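PDB 3ON2: probable transcriptional regulator from Rhodococcus jostii, which is of unknown function but, as a TetR-family member, probably binds DNA to regulate transcription. Local coordinates for residues L59-A64 with G119-V124; S66-L71 with L110-K115; R70-L75 with H129-L134; L134-V139 with R155-A160. All blocks are in the same frame, centred on the assembly; numbering follows the deposited sequence. Where two conformers were deposited one is given.

Contact 1 (L59-A64 with G119-V124); sequences LLDALA and GAASQV
Asp61, on helix 56-81, reaches across to the turn at Ala121 and the first turn of helix 122-144. Its CB sits 4.0 Å from Gln123 NE2 and 4.2 Å from Val124 CG2, so the base of the side chain already rests on the other segment. The first torsion holds CG beside the backbone N (chi1 -72°), where it faces the CB of Ala121. The carboxylate then splits its work. OD2 packs against Ala121 CB at 3.6 Å, while OD1 accepts a hydrogen bond from a water 2.7 Å away. That water takes the N-H of Ala121, its oxygen 2.7 Å from Ala121 N, and so ties the acid to the N-cap residue of helix 122-144. In TetR-type regulators the helix leaving the helix-turn-helix domain runs on into the C-terminal domain. Helix 56-81 fits that role, and this contact lies near its DNA-binding end. OD1 also accepts from Gln57 and from Asn114 on helix 105-115, so three donors grip one oxygen and restrain the carboxylate. Next to the polar link, Val124 CG2 lies 3.3 Å from the backbone O of Asp61, and its CG1 meets Ala64 CB at 4.1 Å.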
loop_
_atom_site.group_PDB
_atom_site.type_symbol
_atom_site.label_atom_id
_atom_site.label_comp_id
_atom_site.label_asym_id
_atom_site.label_seq_id
_atom_site.Cartn_x
_atom_site.Cartn_y
_atom_site.Cartn_z
ATOM N N LEU A 59 -10.458 -10.702 10.755
ATOM C CA LEU A 59 -9.337 -9.847 11.161
ATOM C C LEU A 59 -8.329 -9.565 10.018
ATOM O O LEU A 59 -7.921 -8.391 9.783
ATOM C CB LEU A 59 -8.605 -10.460 12.362
ATOM C CG LEU A 59 -7.349 -9.697 12.800
ATOM C CD1 LEU A 59 -7.742 -8.325 13.336
ATOM C CD2 LEU A 59 -6.609 -10.505 13.871
ATOM N N LEU A 60 -7.934 -10.621 9.306
ATOM C CA LEU A 60 -6.931 -10.469 8.237
ATOM C C LEU A 60 -7.475 -9.633 7.084
ATOM O O LEU A 60 -6.741 -8.809 6.514
ATOM C CB LEU A 60 -6.433 -11.816 7.709
ATOM C CG LEU A 60 -5.821 -12.785 8.705
ATOM C CD1 LEU A 60 -5.556 -14.130 8.057
ATOM C CD2 LEU A 60 -4.526 -12.178 9.300
ATOM N N ASP A 61 -8.752 -9.862 6.743
ATOM C CA ASP A 61 -9.436 -9.100 5.697
ATOM C C ASP A 61 -9.473 -7.608 6.081
ATOM O O ASP A 61 -9.256 -6.748 5.229
ATOM C CB ASP A 61 -10.869 -9.612 5.490
ATOM C CG ASP A 61 -10.938 -11.000 4.802
ATOM O OD1 ASP A 61 -9.893 -11.536 4.336
ATOM O OD2 ASP A 61 -12.072 -11.542 4.706
ATOM N N ALA A 62 -9.760 -7.323 7.357
ATOM C CA ALA A 62 -9.788 -5.955 7.888
ATOM C C ALA A 62 -8.420 -5.273 7.826
ATOM O O ALA A 62 -8.343 -4.113 7.436
ATOM C CB ALA A 62 -10.344 -5.922 9.319
ATOM N N LEU A 63 -7.357 -5.991 8.193
ATOM C CA LEU A 63 -5.981 -5.482 8.090
ATOM C C LEU A 63 -5.587 -5.180 6.653
ATOM O O LEU A 63 -5.038 -4.111 6.344
ATOM C CB LEU A 63 -5.003 -6.522 8.640
ATOM C CG LEU A 63 -4.849 -6.557 10.155
ATOM C CD1 LEU A 63 -4.119 -7.846 10.596
ATOM C CD2 LEU A 63 -4.082 -5.314 10.612
ATOM N N ALA A 64 -5.913 -6.120 5.769
ATOM C CA ALA A 64 -5.635 -5.975 4.336
ATOM C C ALA A 64 -6.400 -4.780 3.751
ATOM O O ALA A 64 -5.828 -3.969 3.019
ATOM C CB ALA A 64 -5.996 -7.262 3.605
ATOM N N GLY A 119 -11.170 -16.693 -3.346
ATOM C CA GLY A 119 -12.312 -16.254 -2.533
ATOM C C GLY A 119 -12.085 -14.981 -1.726
ATOM O O GLY A 119 -12.785 -14.738 -0.735
ATOM N N ALA A 120 -11.128 -14.153 -2.158
ATOM C CA ALA A 120 -10.773 -12.918 -1.452
ATOM C C ALA A 120 -12.005 -12.042 -1.224
ATOM O O ALA A 120 -12.870 -11.953 -2.090
ATOM C CB ALA A 120 -9.711 -12.152 -2.237
ATOM N N ALA A 121 -12.100 -11.401 -0.063
ATOM C CA ALA A 121 -13.278 -10.580 0.209
ATOM C C ALA A 121 -13.373 -9.371 -0.734
ATOM O O ALA A 121 -12.373 -8.709 -1.038
ATOM C CB ALA A 121 -13.336 -10.152 1.687
ATOM N N SER A 122 -14.588 -9.112 -1.207
ATOM C CA SER A 122 -14.860 -8.007 -2.132
ATOM C C SER A 122 -14.390 -6.633 -1.617
ATOM O O SER A 122 -13.912 -5.811 -2.402
ATOM C CB SER A 122 -16.351 -7.953 -2.465
ATOM O OG SER A 122 -17.126 -7.895 -1.273
ATOM N N GLN A 123 -14.505 -6.379 -0.311
ATOM C CA GLN A 123 -14.075 -5.074 0.202
ATOM C C GLN A 123 -12.554 -4.909 0.109
ATOM O O GLN A 123 -12.069 -3.796 -0.126
ATOM C CB GLN A 123 -14.594 -4.779 1.615
ATOM C CG GLN A 123 -13.917 -5.541 2.745
ATOM C CD GLN A 123 -14.493 -6.938 2.971
ATOM O OE1 GLN A 123 -15.326 -7.439 2.190
ATOM N NE2 GLN A 123 -14.052 -7.578 4.063
ATOM N N VAL A 124 -11.816 -6.017 0.265
ATOM C CA VAL A 124 -10.363 -6.003 0.044
ATOM C C VAL A 124 -10.068 -5.759 -1.442
ATOM O O VAL A 124 -9.254 -4.876 -1.789
ATOM C CB VAL A 124 -9.666 -7.296 0.528
ATOM C CG1 VAL A 124 -8.173 -7.262 0.185
ATOM C CG2 VAL A 124 -9.866 -7.485 2.063
HETATM O O HOH W 1 -9.964 -11.516 1.653
#

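Contact 2 (S66-L71 with L110-K115); sequences SGFLRL and LMYGNK
Phe68, Leu71, Tyr112 and Lys115 line the pocket of the TetR-type C-terminal domain that holds a polyether molecule, probably from the crystallisation liquor; here segment 66-71 of helix 56-81 crosses segment 110-115 of helix 105-115 at -121°. The Phe68 side chain comes within about 3 Å of that ligand. Met111, a selenomethionine, lays its CE methyl over one face of the Phe68 ring, 3.8 Å from the centroid and displaced toward the rim near CD1. This is a CH-pi contact, and the selenium behind it makes a longer Met-aromatic approach. The bend at the last torsion of Met111 (chi3 60°) is what brings CE onto the ring. Gly67 has no side chain, which leaves room for SE to lie 3.6 Å from its CA. The same CE also touches Leu71 CD2 at 3.8 Å. At the far rim, Phe68 CE2 is 3.4 Å from the backbone O of Met111. The chain of Lys115, extended as far as CE, passes at about a right angle to the Phe68 side chain, with CD 3.6 Å from CZ. Tyr112, whose hydroxyl is hydrogen-bonded to Tyr97, meets the phenyl group rim to rim: the ring planes are 50° apart, and Tyr112 CE1 lies 3.7 Å from Phe68 CE1.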
loop_
_atom_site.group_PDB
_atom_site.type_symbol
_atom_site.label_atom_id
_atom_site.label_comp_id
_atom_site.label_asym_id
_atom_site.label_seq_id
_atom_site.Cartn_x
_atom_site.Cartn_y
_atom_site.Cartn_z
ATOM N N SER A 66 -7.661 -2.144 5.368
ATOM C CA SER A 66 -7.072 -0.969 5.984
ATOM C C SER A 66 -5.723 -0.584 5.353
ATOM O O SER A 66 -5.418 0.615 5.207
ATOM C CB SER A 66 -6.863 -1.228 7.471
ATOM O OG SER A 66 -6.189 -0.129 8.048
ATOM N N GLY A 67 -4.920 -1.592 5.020
ATOM C CA GLY A 67 -3.651 -1.377 4.337
ATOM C C GLY A 67 -3.797 -0.691 2.985
ATOM O O GLY A 67 -3.087 0.261 2.679
ATOM N N PHE A 68 -4.722 -1.172 2.168
ATOM C CA PHE A 68 -4.985 -0.534 0.893
ATOM C C PHE A 68 -5.537 0.863 1.063
ATOM O O PHE A 68 -5.095 1.787 0.380
ATOM C CB PHE A 68 -5.902 -1.382 0.009
ATOM C CG PHE A 68 -5.196 -2.510 -0.662
ATOM C CD1 PHE A 68 -4.254 -2.263 -1.670
ATOM C CD2 PHE A 68 -5.458 -3.821 -0.272
ATOM C CE1 PHE A 68 -3.603 -3.301 -2.286
ATOM C CE2 PHE A 68 -4.809 -4.880 -0.868
ATOM C CZ PHE A 68 -3.886 -4.632 -1.882
ATOM N N LEU A 69 -6.482 1.035 1.990
ATOM C CA LEU A 69 -7.058 2.374 2.231
ATOM C C LEU A 69 -5.958 3.379 2.573
ATOM O O LEU A 69 -5.924 4.515 2.042
ATOM C CB LEU A 69 -8.113 2.309 3.344
ATOM C CG LEU A 69 -9.408 1.620 2.901
ATOM C CD1 LEU A 69 -10.369 1.496 4.081
ATOM C CD2 LEU A 69 -10.089 2.354 1.746
ATOM N N ARG A 70 -5.035 2.949 3.423
ATOM C CA ARG A 70 -3.906 3.779 3.842
ATOM C C ARG A 70 -2.891 4.015 2.732
ATOM O O ARG A 70 -2.307 5.104 2.649
ATOM C CB ARG A 70 -3.232 3.196 5.087
ATOM C CG ARG A 70 -4.100 3.349 6.334
ATOM C CD ARG A 70 -3.324 2.898 7.537
ATOM N NE ARG A 70 -3.497 1.482 7.725
ATOM C CZ ARG A 70 -2.604 0.698 8.315
ATOM N NH1 ARG A 70 -1.428 1.192 8.726
ATOM N NH2 ARG A 70 -2.880 -0.589 8.458
ATOM N N LEU A 71 -2.682 3.011 1.881
ATOM C CA LEU A 71 -1.797 3.189 0.726
ATOM C C LEU A 71 -2.385 4.211 -0.244
ATOM O O LEU A 71 -1.669 5.094 -0.736
ATOM C CB LEU A 71 -1.535 1.857 -0.003
ATOM C CG LEU A 71 -0.802 1.934 -1.360
ATOM C CD1 LEU A 71 0.617 2.599 -1.258
ATOM C CD2 LEU A 71 -0.697 0.535 -1.959
ATOM N N LEU A 110 0.808 -9.011 3.413
ATOM C CA LEU A 110 -0.543 -9.455 3.744
ATOM C C LEU A 110 -1.580 -8.890 2.755
ATOM O O LEU A 110 -2.447 -9.620 2.266
ATOM C CB LEU A 110 -0.904 -9.115 5.200
ATOM C CG LEU A 110 -2.346 -9.429 5.651
ATOM C CD1 LEU A 110 -2.674 -10.926 5.620
ATOM C CD2 LEU A 110 -2.584 -8.887 7.068
HETATM N N MSE A 111 -1.481 -7.595 2.467
HETATM C CA MSE A 111 -2.375 -6.913 1.534
HETATM C C MSE A 111 -2.442 -7.652 0.206
HETATM O O MSE A 111 -3.524 -8.011 -0.237
HETATM C CB MSE A 111 -1.897 -5.488 1.290
HETATM C CG MSE A 111 -2.217 -4.547 2.432
HETATM SE SE MSE A 111 -1.104 -2.947 2.364
HETATM C CE MSE A 111 -1.561 -2.159 0.614
ATOM N N TYR A 112 -1.280 -7.891 -0.405
ATOM C CA TYR A 112 -1.208 -8.565 -1.696
ATOM C C TYR A 112 -1.579 -10.055 -1.659
ATOM O O TYR A 112 -2.239 -10.537 -2.568
ATOM C CB TYR A 112 0.169 -8.350 -2.335
ATOM C CG TYR A 112 0.472 -6.902 -2.658
ATOM C CD1 TYR A 112 -0.539 -6.011 -2.933
ATOM C CD2 TYR A 112 1.781 -6.436 -2.703
ATOM C CE1 TYR A 112 -0.259 -4.692 -3.238
ATOM C CE2 TYR A 112 2.066 -5.135 -3.013
ATOM C CZ TYR A 112 1.042 -4.254 -3.268
ATOM O OH TYR A 112 1.314 -2.935 -3.573
ATOM N N GLY A 113 -1.179 -10.757 -0.603
ATOM C CA GLY A 113 -1.478 -12.179 -0.439
ATOM C C GLY A 113 -2.967 -12.400 -0.241
ATOM O O GLY A 113 -3.533 -13.360 -0.756
ATOM N N ASN A 114 -3.595 -11.494 0.498
ATOM C CA ASN A 114 -4.998 -11.615 0.856
ATOM C C ASN A 114 -5.847 -11.285 -0.367
ATOM O O ASN A 114 -6.738 -12.058 -0.737
ATOM C CB ASN A 114 -5.323 -10.699 2.051
ATOM C CG ASN A 114 -6.781 -10.749 2.453
ATOM O OD1 ASN A 114 -7.629 -10.159 1.802
ATOM N ND2 ASN A 114 -7.074 -11.448 3.539
ATOM N N LYS A 115 -5.535 -10.147 -0.997
ATOM C CA LYS A 115 -6.250 -9.654 -2.172
ATOM C C LYS A 115 -6.340 -10.673 -3.301
ATOM O O LYS A 115 -7.358 -10.719 -4.008
ATOM C CB LYS A 115 -5.614 -8.375 -2.712
ATOM C CG LYS A 115 -6.427 -7.709 -3.814
ATOM C CD LYS A 115 -5.735 -6.474 -4.372
ATOM C CE LYS A 115 -6.490 -5.886 -5.552
ATOM N NZ LYS A 115 -6.537 -6.862 -6.669
#

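Contact 3 (R70-L75 with H129-L134); sequences RLTAAL and HASMDL
No ring or other flat side group spans the gap where Thr72 faces Ser131; two hydroxyls do the work, and an aromatic neighbour of Ser131 is Phe68, one turn before Thr72 on helix 56-81. The pairing belongs to the TetR-type C-terminal helical domain, where segments 70-75 and 129-134 run nearly parallel. The axes of these segments are 18° apart in direction and approach to 8.9 Å. Small residues where the helices come closest allow the backbones in, and the CA atoms of Thr72 and Ser131 are 4.7 Å apart. Across this gap Thr72 OG1 and Ser131 OG form a hydrogen bond of 2.7 Å, in which either hydroxyl could be the donor. Both oxygens stand beside their own backbone N (chi1 -61° for Thr72, -47° for Ser131), a setting that brings them toward each other between the helices. Thr72 OG1 has a further, weak hydrogen bond to the carbonyl of Phe68. Ser131 is buried and belongs to the ligand pocket, its side chain about 3 Å from the bound polyether. Leucines flank the polar pair. Leu71 CD2 comes to 4.1 Å from Ser131 OG, so the hydroxyl lies beside a methyl as well as its polar partner. One turn further along, Leu75 CD1 lies 4.2 Å from the backbone O of Ser131, and Leu75 CB meets Leu134 CD1 at 4.1 Å.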
loop_
_atom_site.group_PDB
_atom_site.type_symbol
_atom_site.label_atom_id
_atom_site.label_comp_id
_atom_site.label_asym_id
_atom_site.label_seq_id
_atom_site.Cartn_x
_atom_site.Cartn_y
_atom_site.Cartn_z
ATOM N N ARG A 70 -5.035 2.949 3.423
ATOM C CA ARG A 70 -3.906 3.779 3.842
ATOM C C ARG A 70 -2.891 4.015 2.732
ATOM O O ARG A 70 -2.307 5.104 2.649
ATOM C CB ARG A 70 -3.232 3.196 5.087
ATOM C CG ARG A 70 -4.100 3.349 6.334
ATOM C CD ARG A 70 -3.324 2.898 7.537
ATOM N NE ARG A 70 -3.497 1.482 7.725
ATOM C CZ ARG A 70 -2.604 0.698 8.315
ATOM N NH1 ARG A 70 -1.428 1.192 8.726
ATOM N NH2 ARG A 70 -2.880 -0.589 8.458
ATOM N N LEU A 71 -2.682 3.011 1.881
ATOM C CA LEU A 71 -1.797 3.189 0.726
ATOM C C LEU A 71 -2.385 4.211 -0.244
ATOM O O LEU A 71 -1.669 5.094 -0.736
ATOM C CB LEU A 71 -1.535 1.857 -0.003
ATOM C CG LEU A 71 -0.802 1.934 -1.360
ATOM C CD1 LEU A 71 0.617 2.599 -1.258
ATOM C CD2 LEU A 71 -0.697 0.535 -1.959
ATOM N N THR A 72 -3.684 4.091 -0.524
ATOM C CA THR A 72 -4.354 5.091 -1.353
ATOM C C THR A 72 -4.228 6.503 -0.741
ATOM O O THR A 72 -3.872 7.455 -1.429
ATOM C CB THR A 72 -5.844 4.735 -1.595
ATOM O OG1 THR A 72 -5.924 3.484 -2.282
ATOM C CG2 THR A 72 -6.540 5.825 -2.438
ATOM N N ALA A 73 -4.511 6.627 0.555
ATOM C CA ALA A 73 -4.338 7.884 1.271
ATOM C C ALA A 73 -2.920 8.473 1.081
ATOM O O ALA A 73 -2.781 9.656 0.773
ATOM C CB ALA A 73 -4.676 7.698 2.780
ATOM N N ALA A 74 -1.886 7.637 1.202
ATOM C CA ALA A 74 -0.497 8.055 1.042
ATOM C C ALA A 74 -0.174 8.529 -0.372
ATOM O O ALA A 74 0.534 9.532 -0.558
ATOM C CB ALA A 74 0.457 6.901 1.436
ATOM N N LEU A 75 -0.679 7.818 -1.369
ATOM C CA LEU A 75 -0.488 8.255 -2.764
ATOM C C LEU A 75 -1.203 9.605 -3.020
ATOM O O LEU A 75 -0.649 10.503 -3.650
ATOM C CB LEU A 75 -0.979 7.169 -3.738
ATOM C CG LEU A 75 -0.279 5.824 -3.648
ATOM C CD1 LEU A 75 -0.934 4.766 -4.580
ATOM C CD2 LEU A 75 1.249 5.985 -3.922
ATOM N N HIS A 129 -8.149 -2.120 -5.813
ATOM C CA HIS A 129 -8.417 -1.493 -7.107
ATOM C C HIS A 129 -8.416 0.036 -7.038
ATOM O O HIS A 129 -8.071 0.694 -8.018
ATOM C CB HIS A 129 -9.715 -2.036 -7.722
ATOM C CG HIS A 129 -9.612 -3.462 -8.164
ATOM N ND1 HIS A 129 -10.513 -4.044 -9.032
ATOM C CD2 HIS A 129 -8.693 -4.416 -7.879
ATOM C CE1 HIS A 129 -10.169 -5.302 -9.243
ATOM N NE2 HIS A 129 -9.065 -5.551 -8.559
ATOM N N ALA A 130 -8.766 0.599 -5.882
ATOM C CA ALA A 130 -8.727 2.066 -5.709
ATOM C C ALA A 130 -7.331 2.686 -5.804
ATOM O O ALA A 130 -7.168 3.754 -6.407
ATOM C CB ALA A 130 -9.409 2.478 -4.375
ATOM N N SER A 131 -6.337 2.023 -5.199
ATOM C CA SER A 131 -4.949 2.476 -5.255
ATOM C C SER A 131 -4.517 2.513 -6.730
ATOM O O SER A 131 -3.909 3.486 -7.200
ATOM C CB SER A 131 -4.033 1.550 -4.399
ATOM O OG SER A 131 -4.551 1.254 -3.064
HETATM N N MSE A 132 -4.856 1.465 -7.472
HETATM C CA MSE A 132 -4.474 1.385 -8.878
HETATM C C MSE A 132 -5.213 2.404 -9.743
HETATM O O MSE A 132 -4.597 3.036 -10.595
HETATM C CB MSE A 132 -4.647 -0.043 -9.435
HETATM C CG MSE A 132 -4.277 -0.181 -10.945
HETATM SE SE MSE A 132 -2.388 0.196 -11.378
HETATM C CE MSE A 132 -1.602 -1.372 -10.526
ATOM N N ASP A 133 -6.525 2.567 -9.510
ATOM C CA ASP A 133 -7.365 3.577 -10.204
ATOM C C ASP A 133 -6.798 4.987 -10.112
ATOM O O ASP A 133 -6.755 5.714 -11.113
ATOM C CB ASP A 133 -8.805 3.574 -9.646
ATOM C CG ASP A 133 -9.618 2.377 -10.104
ATOM O OD1 ASP A 133 -9.128 1.578 -10.937
ATOM O OD2 ASP A 133 -10.766 2.230 -9.610
ATOM N N LEU A 134 -6.363 5.357 -8.907
ATOM C CA LEU A 134 -5.659 6.620 -8.655
ATOM C C LEU A 134 -4.505 6.821 -9.650
ATOM O O LEU A 134 -4.420 7.841 -10.338
ATOM C CB LEU A 134 -5.132 6.631 -7.215
ATOM C CG LEU A 134 -4.521 7.898 -6.613
ATOM C CD1 LEU A 134 -3.119 8.127 -7.150
ATOM C CD2 LEU A 134 -5.413 9.099 -6.891
#

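Contact 4 (L134-V139 with R155-A160); sequences LTVRIV and RIALVA
Ala157 and Ile156, on helix 153-172, meet Thr135, Val136 and Val139 of helix 122-144 through apolar contacts. Segments 134-139 and 155-160 cross at 118°, with their axes 9.0 Å apart at closest approach, as part of the all-helical C-terminal domain of a TetR-type regulator. The first group of contacts converges on one methyl. Ala157 CB points toward the other helix, where Val136 CG2 lies 3.7 Å away and Val139 CG2 touches more loosely at 4.4 Å. In the conformer given, Thr135 CG2 joins them at 3.9 Å. The second group is branched chain against branched chain: Val139 and Ile156 cross obliquely, with Val139 CG1 3.7 Å from Ile156 CG2. Having CG1 anti to the backbone N (chi1 170°) puts this methyl against the isoleucine, and Ile156 CD1 also reaches it at 4.1 Å. Beyond, Ile156 packs on Phe192 and Leu196 of helix 181-196, which carries the hydrophobic layer on to a third helix. The Thr135 hydroxyl makes a weak hydrogen bond back to the carbonyl of Ser131, while the side chain comes within about 3 Å of the bound polyether. With mainly methyl groups meeting between these segments, their crossing is held by shape and dispersion rather than by directional bonds, and the small Ala157 side chain lets the backbones come close.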
loop_
_atom_site.group_PDB
_atom_site.type_symbol
_atom_site.label_atom_id
_atom_site.label_comp_id
_atom_site.label_asym_id
_atom_site.label_seq_id
_atom_site.Cartn_x
_atom_site.Cartn_y
_atom_site.Cartn_z
ATOM N N LEU A 134 -6.363 5.357 -8.907
ATOM C CA LEU A 134 -5.659 6.620 -8.655
ATOM C C LEU A 134 -4.505 6.821 -9.650
ATOM O O LEU A 134 -4.420 7.841 -10.338
ATOM C CB LEU A 134 -5.132 6.631 -7.215
ATOM C CG LEU A 134 -4.521 7.898 -6.613
ATOM C CD1 LEU A 134 -3.119 8.127 -7.150
ATOM C CD2 LEU A 134 -5.413 9.099 -6.891
ATOM N N THR A 135 -3.634 5.823 -9.736
ATOM C CA THR A 135 -2.495 5.862 -10.643
ATOM C C THR A 135 -2.928 5.981 -12.101
ATOM O O THR A 135 -2.372 6.780 -12.851
ATOM C CB THR A 135 -1.648 4.591 -10.472
ATOM O OG1 THR A 135 -1.337 4.427 -9.085
ATOM C CG2 THR A 135 -0.372 4.666 -11.281
ATOM N N VAL A 136 -3.908 5.164 -12.494
ATOM C CA VAL A 136 -4.429 5.138 -13.881
ATOM C C VAL A 136 -4.986 6.533 -14.258
ATOM O O VAL A 136 -4.769 7.010 -15.371
ATOM C CB VAL A 136 -5.482 4.001 -14.106
ATOM C CG1 VAL A 136 -6.180 4.110 -15.504
ATOM C CG2 VAL A 136 -4.841 2.623 -13.950
ATOM N N ARG A 137 -5.671 7.184 -13.311
ATOM C CA ARG A 137 -6.248 8.534 -13.511
ATOM C C ARG A 137 -5.163 9.588 -13.736
ATOM O O ARG A 137 -5.285 10.389 -14.648
ATOM C CB ARG A 137 -7.213 8.907 -12.366
ATOM C CG ARG A 137 -7.211 10.384 -11.905
ATOM C CD ARG A 137 -8.324 10.751 -10.875
ATOM N NE ARG A 137 -8.420 9.887 -9.678
ATOM C CZ ARG A 137 -9.067 8.714 -9.640
ATOM N NH1 ARG A 137 -9.654 8.243 -10.740
ATOM N NH2 ARG A 137 -9.121 7.997 -8.514
ATOM N N ILE A 138 -4.085 9.534 -12.948
ATOM C CA ILE A 138 -2.924 10.419 -13.087
ATOM C C ILE A 138 -2.232 10.243 -14.451
ATOM O O ILE A 138 -1.802 11.228 -15.055
ATOM C CB ILE A 138 -1.871 10.136 -11.975
ATOM C CG1 ILE A 138 -2.468 10.307 -10.560
ATOM C CG2 ILE A 138 -0.618 10.970 -12.168
ATOM C CD1 ILE A 138 -2.535 11.728 -10.047
ATOM N N VAL A 139 -2.101 8.994 -14.906
ATOM C CA VAL A 139 -1.560 8.692 -16.256
ATOM C C VAL A 139 -2.508 9.248 -17.340
ATOM O O VAL A 139 -2.056 9.905 -18.274
ATOM C CB VAL A 139 -1.325 7.153 -16.461
ATOM C CG1 VAL A 139 -0.996 6.801 -17.931
ATOM C CG2 VAL A 139 -0.240 6.601 -15.491
ATOM N N ARG A 155 -2.091 -0.260 -18.817
ATOM C CA ARG A 155 -0.812 -0.942 -19.065
ATOM C C ARG A 155 0.381 -0.067 -18.636
ATOM O O ARG A 155 1.381 -0.592 -18.092
ATOM C CB ARG A 155 -0.646 -1.365 -20.540
ATOM C CG ARG A 155 -1.564 -2.507 -20.975
ATOM C CD ARG A 155 -1.351 -3.770 -20.131
ATOM N NE ARG A 155 -2.438 -4.724 -20.382
ATOM C CZ ARG A 155 -2.427 -5.640 -21.342
ATOM N NH1 ARG A 155 -1.364 -5.758 -22.142
ATOM N NH2 ARG A 155 -3.467 -6.456 -21.492
ATOM N N ILE A 156 0.273 1.244 -18.886
ATOM C CA ILE A 156 1.308 2.207 -18.482
ATOM C C ILE A 156 1.422 2.191 -16.959
ATOM O O ILE A 156 2.521 2.060 -16.398
ATOM C CB ILE A 156 1.012 3.627 -19.022
ATOM C CG1 ILE A 156 1.125 3.641 -20.557
ATOM C CG2 ILE A 156 1.968 4.680 -18.406
ATOM C CD1 ILE A 156 0.611 4.984 -21.239
ATOM N N ALA A 157 0.282 2.295 -16.294
ATOM C CA ALA A 157 0.244 2.245 -14.840
ATOM C C ALA A 157 0.812 0.926 -14.304
ATOM O O ALA A 157 1.506 0.920 -13.282
ATOM C CB ALA A 157 -1.184 2.473 -14.353
ATOM N N LEU A 158 0.516 -0.178 -14.990
ATOM C CA LEU A 158 0.977 -1.496 -14.600
ATOM C C LEU A 158 2.507 -1.627 -14.715
ATOM O O LEU A 158 3.157 -2.219 -13.831
ATOM C CB LEU A 158 0.262 -2.587 -15.421
ATOM C CG LEU A 158 0.496 -4.028 -14.950
ATOM C CD1 LEU A 158 0.098 -4.174 -13.494
ATOM C CD2 LEU A 158 -0.245 -5.033 -15.852
ATOM N N VAL A 159 3.085 -1.063 -15.777
ATOM C CA VAL A 159 4.540 -1.072 -15.914
ATOM C C VAL A 159 5.167 -0.260 -14.777
ATOM O O VAL A 159 6.160 -0.696 -14.177
ATOM C CB VAL A 159 5.023 -0.586 -17.303
ATOM C CG1 VAL A 159 6.538 -0.326 -17.294
ATOM C CG2 VAL A 159 4.672 -1.643 -18.364
ATOM N N ALA A 160 4.560 0.886 -14.454
ATOM C CA ALA A 160 5.039 1.706 -13.328
ATOM C C ALA A 160 4.990 0.940 -11.991
ATOM O O ALA A 160 5.946 0.984 -11.200
ATOM C CB ALA A 160 4.239 3.029 -13.228
#

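In the fold
Helix 56-81 carries one side of contacts 1, 2 and 3, and helix 122-144 one side of contacts 1, 3 and 4, so the set follows two neighbouring helices from near the DNA-binding end into the C-terminal domain. Contacts 1 and 2, centres 8 Å apart, are joined through Asp61 and Asn114. Contacts 2 and 3, centres 10 Å apart, share Leu71. Segments 129-134 and 134-139 overlap at Leu134, and contacts 3 and 4, centres 11 Å apart, touch where Met132 SE meets Ala157 CB at 3.9 Å. Contacts 2, 3 and 4 all contribute residues to the polyether pocket. Contact 1 lies about 24 Å from contact 4, centre to centre.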